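Side-chain contacts in triosephosphate isomerase (Toxoplasma gondii, PDB 5UPR), which probably interconverts D-glyceraldehyde 3-phosphate and dihydroxyacetone phosphate, a step of glycolysis and gluconeogenesis, as a homodimer: residues A[152-157]-A[200-205]; A[51-56]-A[65-70]; A[232-237]-A[241-246]; A[122-127]-A[159-164]. All coordinates share one frame; numbering follows the deposited sequence.

All four contacts belong to the wall of a single TIM barrel, whose active site in this family lies at the C-terminal ends of the strands. Contacts 1 and 4 share helix 150-164 and have centres about 15 Å apart; Trp205 of contact 1 reaches contact 4, its CZ2 lying 3.6 Å from Glu159 N. Contact 1 is tied to contact 3 by the salt bridge from Arg203 NH2 to Asp241 OD2, 2.8 Å long. Contact 2 lies across the chain's centre from contact 1, their centres about 30 Å apart, and adjoins the second subunit. Contacts 2 and 3 reach the same parallel sheet, while the sulfate of contact 4 is probably from the crystallisation liquor.

Contact 1 of 4, residues A[152-157]-A[200-205]; sequences KVLSEQ and RDIRNW
Trp205 holds CG anti to its own backbone N (chi1 -178°), which swings the indole across to Ser155, whereas Ile202 sets CG1 beside its N (chi1 -70°) and so sends that branch to Leu154. The two pairs join adjacent outer helices of the TIM barrel, 150-164 and 192-209. Leu154 CD1 meets Ile202 CG1 at 4.1 Å, and the CD1 atoms of the two residues are 4.2 Å apart; the side chains cross obliquely. Branched aliphatic groups suit this level because both also rest on the strands beneath, on Ile138 and Tyr178, so the pair fills the angle between the two helices and the strands. Farther out, the small Ser155 lets a large ring come close to its helix. Its hydroxyl is not spent on the indole: OG is hydrogen-bonded to Gln151 O, one turn back, as serine commonly does inside a helix. The rest of the indole runs along the same helix over Leu158, Glu159 and Arg162. At the closest approach of the indole to the serine, Trp205 CD1 lies 3.7 Å from Ser155 OG and 3.8 Å from Ser155 CB, with the hydroxyl oblique to the ring.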
loop_
_atom_site.group_PDB
_atom_site.type_symbol
_atom_site.label_atom_id
_atom_site.label_comp_id
_atom_site.label_asym_id
_atom_site.label_seq_id
_atom_site.Cartn_x
_atom_site.Cartn_y
_atom_site.Cartn_z
ATOM N N LYS A 152 10.427 -7.690 -28.001
ATOM C CA LYS A 152 9.293 -6.817 -28.296
ATOM C C LYS A 152 8.564 -6.400 -27.026
ATOM O O LYS A 152 8.285 -5.242 -26.803
ATOM C CB LYS A 152 8.350 -7.551 -29.275
ATOM C CG LYS A 152 7.009 -6.900 -29.572
ATOM C CD LYS A 152 6.181 -8.014 -30.237
ATOM C CE LYS A 152 4.858 -7.668 -30.826
ATOM N NZ LYS A 152 3.971 -6.653 -30.131
ATOM N N VAL A 153 8.293 -7.378 -26.159
ATOM C CA VAL A 153 7.555 -7.148 -24.900
ATOM C C VAL A 153 8.349 -6.237 -23.963
ATOM O O VAL A 153 7.814 -5.270 -23.410
ATOM C CB VAL A 153 7.163 -8.503 -24.262
ATOM C CG1 VAL A 153 6.783 -8.309 -22.781
ATOM C CG2 VAL A 153 6.014 -9.088 -25.068
ATOM N N LEU A 154 9.623 -6.528 -23.763
ATOM C CA LEU A 154 10.412 -5.710 -22.828
ATOM C C LEU A 154 10.561 -4.292 -23.378
ATOM O O LEU A 154 10.452 -3.342 -22.601
ATOM C CB LEU A 154 11.796 -6.352 -22.578
ATOM C CG LEU A 154 11.801 -7.735 -21.936
ATOM C CD1 LEU A 154 13.229 -8.252 -21.789
ATOM C CD2 LEU A 154 11.070 -7.722 -20.600
ATOM N N SER A 155 10.717 -4.142 -24.714
ATOM C CA SER A 155 10.712 -2.828 -25.293
ATOM C C SER A 155 9.418 -2.033 -25.006
ATOM O O SER A 155 9.502 -0.850 -24.737
ATOM C CB SER A 155 10.923 -2.835 -26.825
ATOM O OG SER A 155 12.079 -3.568 -27.169
ATOM N N GLU A 156 8.267 -2.677 -25.141
ATOM C CA GLU A 156 6.939 -2.033 -24.891
ATOM C C GLU A 156 6.862 -1.578 -23.407
ATOM O O GLU A 156 6.412 -0.456 -23.113
ATOM C CB GLU A 156 5.774 -3.015 -25.128
ATOM C CG GLU A 156 5.468 -3.421 -26.532
ATOM C CD GLU A 156 4.413 -4.583 -26.605
ATOM O OE1 GLU A 156 3.851 -5.065 -25.555
ATOM O OE2 GLU A 156 4.149 -5.085 -27.765
ATOM N N GLN A 157 7.304 -2.434 -22.483
ATOM C CA GLN A 157 7.284 -2.076 -21.076
ATOM C C GLN A 157 8.176 -0.879 -20.745
ATOM O O GLN A 157 7.800 0.047 -20.039
ATOM C CB GLN A 157 7.700 -3.285 -20.209
ATOM C CG GLN A 157 6.647 -4.388 -20.210
ATOM C CD GLN A 157 7.022 -5.517 -19.306
ATOM O OE1 GLN A 157 8.197 -5.906 -19.220
ATOM N NE2 GLN A 157 6.054 -6.028 -18.525
ATOM N N ARG A 200 21.585 -7.880 -22.010
ATOM C CA ARG A 200 22.234 -7.132 -23.084
ATOM C C ARG A 200 21.206 -6.496 -24.049
ATOM O O ARG A 200 21.424 -5.406 -24.489
ATOM C CB ARG A 200 23.244 -8.017 -23.814
ATOM C CG ARG A 200 24.078 -7.318 -24.908
ATOM C CD ARG A 200 24.702 -6.056 -24.394
ATOM N NE ARG A 200 26.100 -5.982 -24.802
ATOM C CZ ARG A 200 27.078 -5.445 -24.061
ATOM N NH1 ARG A 200 26.843 -4.841 -22.862
ATOM N NH2 ARG A 200 28.345 -5.464 -24.521
ATOM N N ASP A 201 20.094 -7.177 -24.361
ATOM C CA ASP A 201 19.004 -6.603 -25.101
ATOM C C ASP A 201 18.398 -5.389 -24.380
ATOM O O ASP A 201 18.067 -4.421 -25.014
ATOM C CB ASP A 201 17.862 -7.610 -25.306
ATOM C CG ASP A 201 18.168 -8.714 -26.305
ATOM O OD1 ASP A 201 19.106 -8.559 -27.132
ATOM O OD2 ASP A 201 17.369 -9.683 -26.288
ATOM N N ILE A 202 18.236 -5.474 -23.076
ATOM C CA ILE A 202 17.724 -4.392 -22.281
ATOM C C ILE A 202 18.702 -3.206 -22.345
ATOM O O ILE A 202 18.266 -2.054 -22.535
ATOM C CB ILE A 202 17.463 -4.827 -20.817
ATOM C CG1 ILE A 202 16.280 -5.776 -20.768
ATOM C CG2 ILE A 202 17.282 -3.582 -19.905
ATOM C CD1 ILE A 202 16.265 -6.557 -19.504
ATOM N N ARG A 203 19.983 -3.485 -22.245
ATOM C CA ARG A 203 21.008 -2.407 -22.325
ATOM C C ARG A 203 21.067 -1.787 -23.731
ATOM O O ARG A 203 21.216 -0.596 -23.838
ATOM C CB ARG A 203 22.368 -2.897 -21.832
ATOM C CG ARG A 203 23.335 -1.784 -21.435
ATOM C CD ARG A 203 24.670 -2.291 -20.878
ATOM N NE ARG A 203 24.467 -3.204 -19.729
ATOM C CZ ARG A 203 24.112 -2.843 -18.501
ATOM N NH1 ARG A 203 23.934 -1.588 -18.167
ATOM N NH2 ARG A 203 23.929 -3.784 -17.578
ATOM N N ASN A 204 20.858 -2.577 -24.771
ATOM C CA ASN A 204 20.816 -2.065 -26.150
ATOM C C ASN A 204 19.565 -1.212 -26.292
ATOM O O ASN A 204 19.618 -0.213 -27.001
ATOM C CB ASN A 204 20.810 -3.144 -27.248
ATOM C CG ASN A 204 22.100 -3.947 -27.337
ATOM O OD1 ASN A 204 23.163 -3.518 -26.873
ATOM N ND2 ASN A 204 21.997 -5.162 -27.917
ATOM N N TRP A 205 18.462 -1.568 -25.624
ATOM C CA TRP A 205 17.279 -0.729 -25.653
ATOM C C TRP A 205 17.589 0.638 -25.038
ATOM O O TRP A 205 17.214 1.664 -25.630
ATOM C CB TRP A 205 16.046 -1.390 -24.952
ATOM C CG TRP A 205 14.816 -0.514 -25.052
ATOM C CD1 TRP A 205 13.861 -0.522 -26.055
ATOM C CD2 TRP A 205 14.458 0.560 -24.177
ATOM N NE1 TRP A 205 12.958 0.489 -25.838
ATOM C CE2 TRP A 205 13.271 1.139 -24.673
ATOM C CE3 TRP A 205 15.019 1.064 -22.985
ATOM C CZ2 TRP A 205 12.701 2.267 -24.080
ATOM C CZ3 TRP A 205 14.395 2.191 -22.376
ATOM C CH2 TRP A 205 13.247 2.724 -22.905
#

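Contact 2 of 4, residues A[51-56]-A[65-70]; sequences LFISQV and VQVAAQ
Val67 stands up from its strand toward Ile53 and Val56, and its two methyls divide the work between them. CG1 goes to Val56, where the meeting of Val67 CG1 with Val56 CG1 at 3.6 Å is the tightest of the contact; the two valines slide past each other pointing in opposite directions. CG2 goes to Ile53, whose CG2 it meets at 4.1 Å, the two side chains lying at a slant to each other. Ile53 thereby touches the strand with both of its branches. Its short branch takes Val67, while the long one, carried beside the backbone N (chi1 -70°) and extended beyond (chi2 171°), slants in over the strand, farther toward its C-terminal end than Val67. There Ile53 CD1 comes to 3.7 Å from Ala68 O, 3.9 Å from Ala69 CA and 4.1 Å from Ala69 CB.

Helix and strand are consecutive parts of a beta-alpha-beta crossover, strand 42-47, helix 53-59, strand 65-69, the repeating element of the TIM barrel. Beta-branched residues fit such a helix-strand seam, being compact and stiff, and the small Ala69 lets CD1 of Ile53 come close to the backbone. Ala68 CB is directed away from the helix and packs against Val45 and Ala47 of the neighbouring strand. What Ala68 offers Ile53 is its carbonyl oxygen, which the isoleucine methyl helps bury and which has no hydrogen-bonding partner in the model. Beyond this seam lies the dimer interface: Ile53 also packs on Leu51 of the second subunit, and Gln70 OE1 is hydrogen-bonded to Gly83 N of that subunit.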
loop_
_atom_site.group_PDB
_atom_site.type_symbol
_atom_site.label_atom_id
_atom_site.label_comp_id
_atom_site.label_asym_id
_atom_site.label_seq_id
_atom_site.Cartn_x
_atom_site.Cartn_y
_atom_site.Cartn_z
ATOM N N LEU A 51 4.468 -1.378 6.882
ATOM C CA LEU A 51 4.250 -1.357 8.339
ATOM C C LEU A 51 5.534 -1.398 9.182
ATOM O O LEU A 51 5.551 -0.841 10.282
ATOM C CB LEU A 51 3.372 -2.537 8.772
ATOM C CG LEU A 51 1.927 -2.602 8.367
ATOM C CD1 LEU A 51 1.258 -3.852 8.927
ATOM C CD2 LEU A 51 1.110 -1.357 8.884
ATOM N N PHE A 52 6.582 -2.048 8.655
ATOM C CA PHE A 52 7.840 -2.337 9.323
ATOM C C PHE A 52 9.038 -1.458 8.866
ATOM O O PHE A 52 10.141 -1.592 9.405
ATOM C CB PHE A 52 8.200 -3.845 9.134
ATOM C CG PHE A 52 7.137 -4.774 9.646
ATOM C CD1 PHE A 52 6.924 -4.884 11.008
ATOM C CD2 PHE A 52 6.251 -5.418 8.780
ATOM C CE1 PHE A 52 5.892 -5.689 11.503
ATOM C CE2 PHE A 52 5.234 -6.199 9.248
ATOM C CZ PHE A 52 5.020 -6.339 10.622
ATOM N N ILE A 53 8.841 -0.584 7.883
ATOM C CA ILE A 53 9.977 0.218 7.387
ATOM C C ILE A 53 10.602 1.078 8.470
ATOM O O ILE A 53 11.819 1.111 8.559
ATOM C CB ILE A 53 9.585 1.079 6.177
ATOM C CG1 ILE A 53 9.335 0.146 4.961
ATOM C CG2 ILE A 53 10.712 2.037 5.867
ATOM C CD1 ILE A 53 8.731 0.815 3.740
ATOM N N SER A 54 9.781 1.749 9.305
ATOM C CA SER A 54 10.391 2.622 10.330
ATOM C C SER A 54 11.224 1.880 11.357
ATOM O O SER A 54 12.261 2.386 11.796
ATOM C CB SER A 54 9.369 3.520 11.030
ATOM O OG SER A 54 8.585 2.759 11.921
ATOM N N GLN A 55 10.810 0.668 11.701
ATOM C CA GLN A 55 11.554 -0.195 12.619
ATOM C C GLN A 55 12.929 -0.579 12.010
ATOM O O GLN A 55 13.963 -0.571 12.693
ATOM C CB GLN A 55 10.739 -1.476 12.896
ATOM C CG GLN A 55 11.437 -2.526 13.773
ATOM C CD GLN A 55 10.676 -3.842 13.890
ATOM O OE1 GLN A 55 9.500 -3.922 13.603
ATOM N NE2 GLN A 55 11.359 -4.869 14.300
ATOM N N VAL A 56 12.921 -0.896 10.716
ATOM C CA VAL A 56 14.174 -1.214 10.038
ATOM C C VAL A 56 15.081 0.024 10.015
ATOM O O VAL A 56 16.279 -0.073 10.346
ATOM C CB VAL A 56 13.928 -1.728 8.599
ATOM C CG1 VAL A 56 15.211 -1.952 7.863
ATOM C CG2 VAL A 56 13.150 -3.018 8.614
ATOM N N VAL A 65 23.444 -0.666 3.723
ATOM C CA VAL A 65 22.070 -1.178 3.467
ATOM C C VAL A 65 21.052 -0.044 3.543
ATOM O O VAL A 65 21.012 0.685 4.512
ATOM C CB VAL A 65 21.648 -2.312 4.414
ATOM C CG1 VAL A 65 20.289 -2.858 4.010
ATOM C CG2 VAL A 65 22.709 -3.428 4.392
ATOM N N GLN A 66 20.255 0.103 2.506
ATOM C CA GLN A 66 19.226 1.112 2.426
ATOM C C GLN A 66 17.871 0.430 2.399
ATOM O O GLN A 66 17.758 -0.742 2.087
ATOM C CB GLN A 66 19.456 1.946 1.181
ATOM C CG GLN A 66 20.746 2.762 1.187
ATOM C CD GLN A 66 20.754 3.788 0.105
ATOM O OE1 GLN A 66 20.854 3.461 -1.045
ATOM N NE2 GLN A 66 20.574 5.046 0.476
ATOM N N VAL A 67 16.834 1.204 2.706
ATOM C CA VAL A 67 15.467 0.647 2.773
ATOM C C VAL A 67 14.650 1.116 1.576
ATOM O O VAL A 67 14.908 2.179 1.009
ATOM C CB VAL A 67 14.752 0.944 4.079
ATOM C CG1 VAL A 67 15.632 0.549 5.244
ATOM C CG2 VAL A 67 14.467 2.435 4.211
ATOM N N ALA A 68 13.674 0.311 1.201
ATOM C CA ALA A 68 12.731 0.593 0.118
ATOM C C ALA A 68 11.287 0.316 0.501
ATOM O O ALA A 68 11.036 -0.603 1.276
ATOM C CB ALA A 68 13.045 -0.257 -1.092
ATOM N N ALA A 69 10.343 1.027 -0.113
ATOM C CA ALA A 69 8.977 0.566 -0.097
ATOM C C ALA A 69 8.755 -0.352 -1.289
ATOM O O ALA A 69 9.432 -0.228 -2.312
ATOM C CB ALA A 69 8.004 1.785 -0.150
ATOM N N GLN A 70 7.740 -1.228 -1.191
ATOM C CA GLN A 70 7.379 -2.196 -2.253
ATOM C C GLN A 70 6.468 -1.643 -3.362
ATOM O O GLN A 70 6.146 -2.410 -4.308
ATOM C CB GLN A 70 6.705 -3.424 -1.602
ATOM C CG GLN A 70 7.635 -4.272 -0.736
ATOM C CD GLN A 70 6.923 -5.454 -0.049
ATOM O OE1 GLN A 70 5.805 -5.877 -0.491
ATOM N NE2 GLN A 70 7.563 -6.016 1.000
#

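Contact 3 of 4, residues A[232-237]-A[241-246]; sequences KELFEG and DGFLVG
Phe235 and Phe243 meet where the last crossover of the TIM barrel turns from helix 228-234 into strand 242-245, and the side chain of Phe235 spans much of that gap. Its CB touches Phe243 CZ at 4.0 Å. With CG anti to the backbone N (chi1 -166°), the ring then turns toward the start of the strand. Phe235 CD1 comes within 4.0 Å of Gly242 N, and one atom farther on Phe235 CE1 lies 3.7 Å from Asp241 C and 3.8 Å from Gly242 N. The peptide between Asp241 and Gly242 is therefore met by the edge of the ring, close to its plane. Gly242 has backbone angles (phi 149°, psi -153°) at which a CB would jam against the preceding carbonyl oxygen, so glycine is the natural residue here. CB of Asp241 points away from the helix, and its carboxylate forms salt bridges with Arg203 and Arg8 and a hydrogen bond with Val220 N, linking the residue before the strand to all three. Leu234 and Phe235, the first two residues of a type I turn that runs to Gly237, both bear on Phe243, a long aromatic able to reach both from the strand. Leu234, which also packs on Tyr222, presents CB in the plane of the Phe243 ring, 3.7 Å from Phe243 CE1 at its edge.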
loop_
_atom_site.group_PDB
_atom_site.type_symbol
_atom_site.label_atom_id
_atom_site.label_comp_id
_atom_site.label_asym_id
_atom_site.label_seq_id
_atom_site.Cartn_x
_atom_site.Cartn_y
_atom_site.Cartn_z
ATOM N N LYS A 232 26.351 -17.053 -8.275
ATOM C CA LYS A 232 27.697 -16.822 -8.841
ATOM C C LYS A 232 27.746 -17.079 -10.333
ATOM O O LYS A 232 28.299 -16.312 -11.041
ATOM C CB LYS A 232 28.756 -17.658 -8.143
ATOM C CG LYS A 232 29.099 -17.149 -6.768
ATOM C CD LYS A 232 30.230 -17.995 -6.165
ATOM C CE LYS A 232 31.122 -17.197 -5.213
ATOM N NZ LYS A 232 31.404 -15.778 -5.664
ATOM N N GLU A 233 27.141 -18.157 -10.807
ATOM C CA GLU A 233 27.116 -18.449 -12.232
ATOM C C GLU A 233 26.336 -17.350 -12.989
ATOM O O GLU A 233 26.797 -16.842 -14.016
ATOM C CB GLU A 233 26.500 -19.824 -12.482
ATOM C CG GLU A 233 26.580 -20.293 -13.935
ATOM C CD GLU A 233 25.640 -21.471 -14.245
ATOM O OE1 GLU A 233 24.934 -22.011 -13.359
ATOM O OE2 GLU A 233 25.617 -21.912 -15.386
ATOM N N LEU A 234 25.194 -16.959 -12.454
ATOM C CA LEU A 234 24.420 -15.869 -13.079
ATOM C C LEU A 234 25.198 -14.572 -13.249
ATOM O O LEU A 234 25.159 -13.953 -14.312
ATOM C CB LEU A 234 23.116 -15.623 -12.298
ATOM C CG LEU A 234 21.986 -16.614 -12.604
ATOM C CD1 LEU A 234 20.987 -16.513 -11.474
ATOM C CD2 LEU A 234 21.338 -16.176 -13.886
ATOM N N PHE A 235 25.976 -14.235 -12.215
ATOM C CA PHE A 235 26.724 -12.981 -12.159
ATOM C C PHE A 235 27.974 -12.938 -13.059
ATOM O O PHE A 235 28.606 -11.880 -13.191
ATOM C CB PHE A 235 27.137 -12.707 -10.699
ATOM C CG PHE A 235 27.613 -11.297 -10.444
ATOM C CD1 PHE A 235 26.724 -10.214 -10.410
ATOM C CD2 PHE A 235 28.969 -11.051 -10.256
ATOM C CE1 PHE A 235 27.183 -8.922 -10.206
ATOM C CE2 PHE A 235 29.451 -9.765 -10.046
ATOM C CZ PHE A 235 28.573 -8.693 -10.009
ATOM N N GLU A 236 28.352 -14.065 -13.659
ATOM C CA GLU A 236 29.426 -14.065 -14.643
ATOM C C GLU A 236 29.062 -13.236 -15.860
ATOM O O GLU A 236 29.944 -12.760 -16.522
ATOM C CB GLU A 236 29.834 -15.483 -15.042
ATOM C CG GLU A 236 30.428 -16.235 -13.853
ATOM C CD GLU A 236 30.633 -17.736 -14.122
ATOM O OE1 GLU A 236 30.384 -18.204 -15.259
ATOM O OE2 GLU A 236 31.073 -18.436 -13.193
ATOM N N GLY A 237 27.767 -13.038 -16.153
ATOM C CA GLY A 237 27.401 -12.192 -17.260
ATOM C C GLY A 237 27.829 -10.748 -17.069
ATOM O O GLY A 237 27.560 -10.114 -16.061
ATOM N N ASP A 241 24.158 -7.141 -13.408
ATOM C CA ASP A 241 24.791 -6.235 -12.419
ATOM C C ASP A 241 24.419 -6.580 -10.965
ATOM O O ASP A 241 24.802 -5.890 -10.034
ATOM C CB ASP A 241 24.405 -4.797 -12.701
ATOM C CG ASP A 241 24.834 -4.349 -14.091
ATOM O OD1 ASP A 241 25.923 -4.690 -14.494
ATOM O OD2 ASP A 241 24.078 -3.681 -14.812
ATOM N N GLY A 242 23.643 -7.637 -10.800
ATOM C CA GLY A 242 23.205 -8.094 -9.476
ATOM C C GLY A 242 21.860 -8.756 -9.523
ATOM O O GLY A 242 21.462 -9.296 -10.543
ATOM N N PHE A 243 21.139 -8.697 -8.421
ATOM C CA PHE A 243 19.941 -9.503 -8.240
ATOM C C PHE A 243 18.794 -8.785 -7.541
ATOM O O PHE A 243 19.033 -7.970 -6.659
ATOM C CB PHE A 243 20.332 -10.741 -7.455
ATOM C CG PHE A 243 21.384 -11.550 -8.135
ATOM C CD1 PHE A 243 21.082 -12.254 -9.296
ATOM C CD2 PHE A 243 22.677 -11.570 -7.658
ATOM C CE1 PHE A 243 22.041 -12.938 -10.000
ATOM C CE2 PHE A 243 23.668 -12.296 -8.342
ATOM C CZ PHE A 243 23.328 -13.022 -9.492
ATOM N N LEU A 244 17.555 -9.124 -7.924
ATOM C CA LEU A 244 16.379 -8.826 -7.094
ATOM C C LEU A 244 15.902 -10.151 -6.523
ATOM O O LEU A 244 15.575 -11.039 -7.262
ATOM C CB LEU A 244 15.264 -8.118 -7.898
ATOM C CG LEU A 244 14.057 -7.648 -7.098
ATOM C CD1 LEU A 244 14.458 -6.797 -5.915
ATOM C CD2 LEU A 244 12.991 -6.969 -7.996
ATOM N N VAL A 245 15.959 -10.269 -5.206
ATOM C CA VAL A 245 15.789 -11.519 -4.487
ATOM C C VAL A 245 14.442 -11.511 -3.809
ATOM O O VAL A 245 14.115 -10.563 -3.130
ATOM C CB VAL A 245 16.879 -11.706 -3.427
ATOM C CG1 VAL A 245 16.764 -13.065 -2.715
ATOM C CG2 VAL A 245 18.242 -11.611 -4.052
ATOM N N GLY A 246 13.653 -12.554 -4.051
ATOM C CA GLY A 246 12.356 -12.711 -3.433
ATOM C C GLY A 246 12.432 -13.564 -2.166
ATOM O O GLY A 246 12.880 -13.081 -1.148
#

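Contact 4 of 4, residues A[122-127]-A[159-164]; sequences KKVRAA and EAVRQA. With SO4 (sulfate ion), chain F.
At the C-terminal end of helix 150-164, Arg125 bonds both the last carbonyl of the helix and a sulfate ion, probably taken up from the crystallisation liquor. Arg125 NH1 serves both partners: it donates to Ala164 O at 2.9 Å, nearly straight at 167°, and to sulfate O1 at 2.7 Å with a more bent 146°. Arg125 NH2 reaches sulfate O2 at 3.1 Å, and NE is hydrogen-bonded to Asn129 OD1, one turn along its own helix. Ala164 O lies in the guanidinium plane, although the donor is tilted out of the carbonyl plane. A bend at chi2 (57°) folds the arginine chain so that Arg125 CD passes Ala164 O at 3.3 Å before the head turns to the sulfate. Ala164 is the last residue of its helix, so the arginine takes up a carbonyl at the helix end, where its positive charge may be favoured by the helix dipole.

Below this polar edge, helices 117-129 and 150-164 are neighbours in the outer layer of the TIM barrel. Val124 CG1 and Val161 CG1 touch at 4.0 Å, the side chains crossing at about a right angle. These beta-branched valines, each with a methyl turned to the other, fill the short distance between the helices while resting on Leu136 of strand 133-138. The small Ala164 suits a close approach, its CB standing 4.3 Å from Arg125 CB.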
loop_
_atom_site.group_PDB
_atom_site.type_symbol
_atom_site.label_atom_id
_atom_site.label_comp_id
_atom_site.label_asym_id
_atom_site.label_seq_id
_atom_site.Cartn_x
_atom_site.Cartn_y
_atom_site.Cartn_z
ATOM N N LYS A 122 3.575 6.111 -14.891
ATOM C CA LYS A 122 3.155 7.259 -14.098
ATOM C C LYS A 122 3.714 7.200 -12.676
ATOM O O LYS A 122 4.163 8.227 -12.139
ATOM C CB LYS A 122 1.641 7.343 -14.050
ATOM C CG LYS A 122 1.054 8.519 -13.312
ATOM C CD LYS A 122 -0.459 8.604 -13.518
ATOM C CE LYS A 122 -0.988 9.832 -12.793
ATOM N NZ LYS A 122 -0.894 11.098 -13.553
ATOM N N LYS A 123 3.718 5.997 -12.063
ATOM C CA LYS A 123 4.329 5.865 -10.738
ATOM C C LYS A 123 5.830 6.209 -10.792
ATOM O O LYS A 123 6.337 6.873 -9.872
ATOM C CB LYS A 123 4.132 4.484 -10.166
ATOM C CG LYS A 123 2.723 4.103 -9.822
ATOM C CD LYS A 123 2.531 2.686 -9.277
ATOM C CE LYS A 123 1.154 2.557 -8.744
ATOM N NZ LYS A 123 0.998 1.555 -7.697
ATOM N N VAL A 124 6.518 5.737 -11.827
ATOM C CA VAL A 124 7.976 5.958 -11.943
ATOM C C VAL A 124 8.268 7.473 -12.020
ATOM O O VAL A 124 9.121 7.999 -11.279
ATOM C CB VAL A 124 8.625 5.213 -13.123
ATOM C CG1 VAL A 124 10.107 5.585 -13.246
ATOM C CG2 VAL A 124 8.505 3.693 -12.976
ATOM N N ARG A 125 7.566 8.151 -12.915
ATOM C CA ARG A 125 7.745 9.592 -13.086
ATOM C C ARG A 125 7.517 10.362 -11.770
ATOM O O ARG A 125 8.275 11.276 -11.439
ATOM C CB ARG A 125 6.766 10.142 -14.132
ATOM C CG ARG A 125 6.763 11.637 -14.334
ATOM C CD ARG A 125 8.189 12.087 -14.708
ATOM N NE ARG A 125 8.380 13.547 -14.841
ATOM C CZ ARG A 125 8.313 14.280 -15.945
ATOM N NH1 ARG A 125 8.130 13.739 -17.155
ATOM N NH2 ARG A 125 8.377 15.585 -15.830
ATOM N N ALA A 126 6.442 10.019 -11.066
ATOM C CA ALA A 126 6.102 10.671 -9.812
ATOM C C ALA A 126 7.192 10.464 -8.759
ATOM O O ALA A 126 7.588 11.402 -8.038
ATOM C CB ALA A 126 4.785 10.159 -9.307
ATOM N N ALA A 127 7.706 9.225 -8.701
ATOM C CA ALA A 127 8.762 8.862 -7.756
ATOM C C ALA A 127 10.048 9.646 -8.030
ATOM O O ALA A 127 10.671 10.236 -7.119
ATOM C CB ALA A 127 9.000 7.372 -7.813
ATOM N N GLU A 159 9.424 1.327 -23.086
ATOM C CA GLU A 159 8.977 2.499 -23.892
ATOM C C GLU A 159 7.841 3.289 -23.159
ATOM O O GLU A 159 7.860 4.487 -23.211
ATOM C CB GLU A 159 8.531 2.040 -25.262
ATOM C CG GLU A 159 7.800 3.045 -26.163
ATOM C CD GLU A 159 8.650 4.222 -26.553
ATOM O OE1 GLU A 159 9.903 4.222 -26.349
ATOM O OE2 GLU A 159 8.049 5.206 -27.050
ATOM N N ALA A 160 6.892 2.601 -22.472
ATOM C CA ALA A 160 5.901 3.295 -21.719
ATOM C C ALA A 160 6.551 4.182 -20.636
ATOM O O ALA A 160 6.153 5.300 -20.405
ATOM C CB ALA A 160 4.932 2.300 -21.044
ATOM N N VAL A 161 7.594 3.661 -19.986
ATOM C CA VAL A 161 8.324 4.429 -18.992
ATOM C C VAL A 161 9.047 5.609 -19.602
ATOM O O VAL A 161 8.994 6.718 -19.075
ATOM C CB VAL A 161 9.259 3.574 -18.136
ATOM C CG1 VAL A 161 9.989 4.452 -17.091
ATOM C CG2 VAL A 161 8.445 2.502 -17.397
ATOM N N ARG A 162 9.683 5.411 -20.745
ATOM C CA ARG A 162 10.340 6.517 -21.476
ATOM C C ARG A 162 9.358 7.624 -21.876
ATOM O O ARG A 162 9.716 8.805 -21.815
ATOM C CB ARG A 162 11.080 6.020 -22.712
ATOM C CG ARG A 162 12.018 7.052 -23.359
ATOM C CD ARG A 162 12.270 6.880 -24.813
ATOM N NE ARG A 162 11.015 6.868 -25.532
ATOM C CZ ARG A 162 10.312 7.965 -25.824
ATOM N NH1 ARG A 162 10.692 9.195 -25.430
ATOM N NH2 ARG A 162 9.156 7.837 -26.457
ATOM N N GLN A 163 8.129 7.266 -22.281
ATOM C CA GLN A 163 7.122 8.297 -22.660
ATOM C C GLN A 163 6.792 9.186 -21.489
ATOM O O GLN A 163 6.629 10.364 -21.649
ATOM C CB GLN A 163 5.861 7.656 -23.228
ATOM C CG GLN A 163 6.116 7.094 -24.602
ATOM C CD GLN A 163 5.025 6.206 -25.137
ATOM O OE1 GLN A 163 4.187 5.635 -24.396
ATOM N NE2 GLN A 163 5.116 5.952 -26.430
ATOM N N ALA A 164 6.705 8.602 -20.296
ATOM C CA ALA A 164 6.464 9.345 -19.066
ATOM C C ALA A 164 7.719 10.025 -18.494
ATOM O O ALA A 164 7.598 10.999 -17.759
ATOM C CB ALA A 164 5.896 8.426 -18.028
HETATM S S SO4 F . 7.792 16.171 -19.524
HETATM O O1 SO4 F . 9.015 15.450 -19.098
HETATM O O2 SO4 F . 7.367 17.047 -18.412
HETATM O O3 SO4 F . 8.184 17.006 -20.685
HETATM O O4 SO4 F . 6.712 15.232 -19.929
#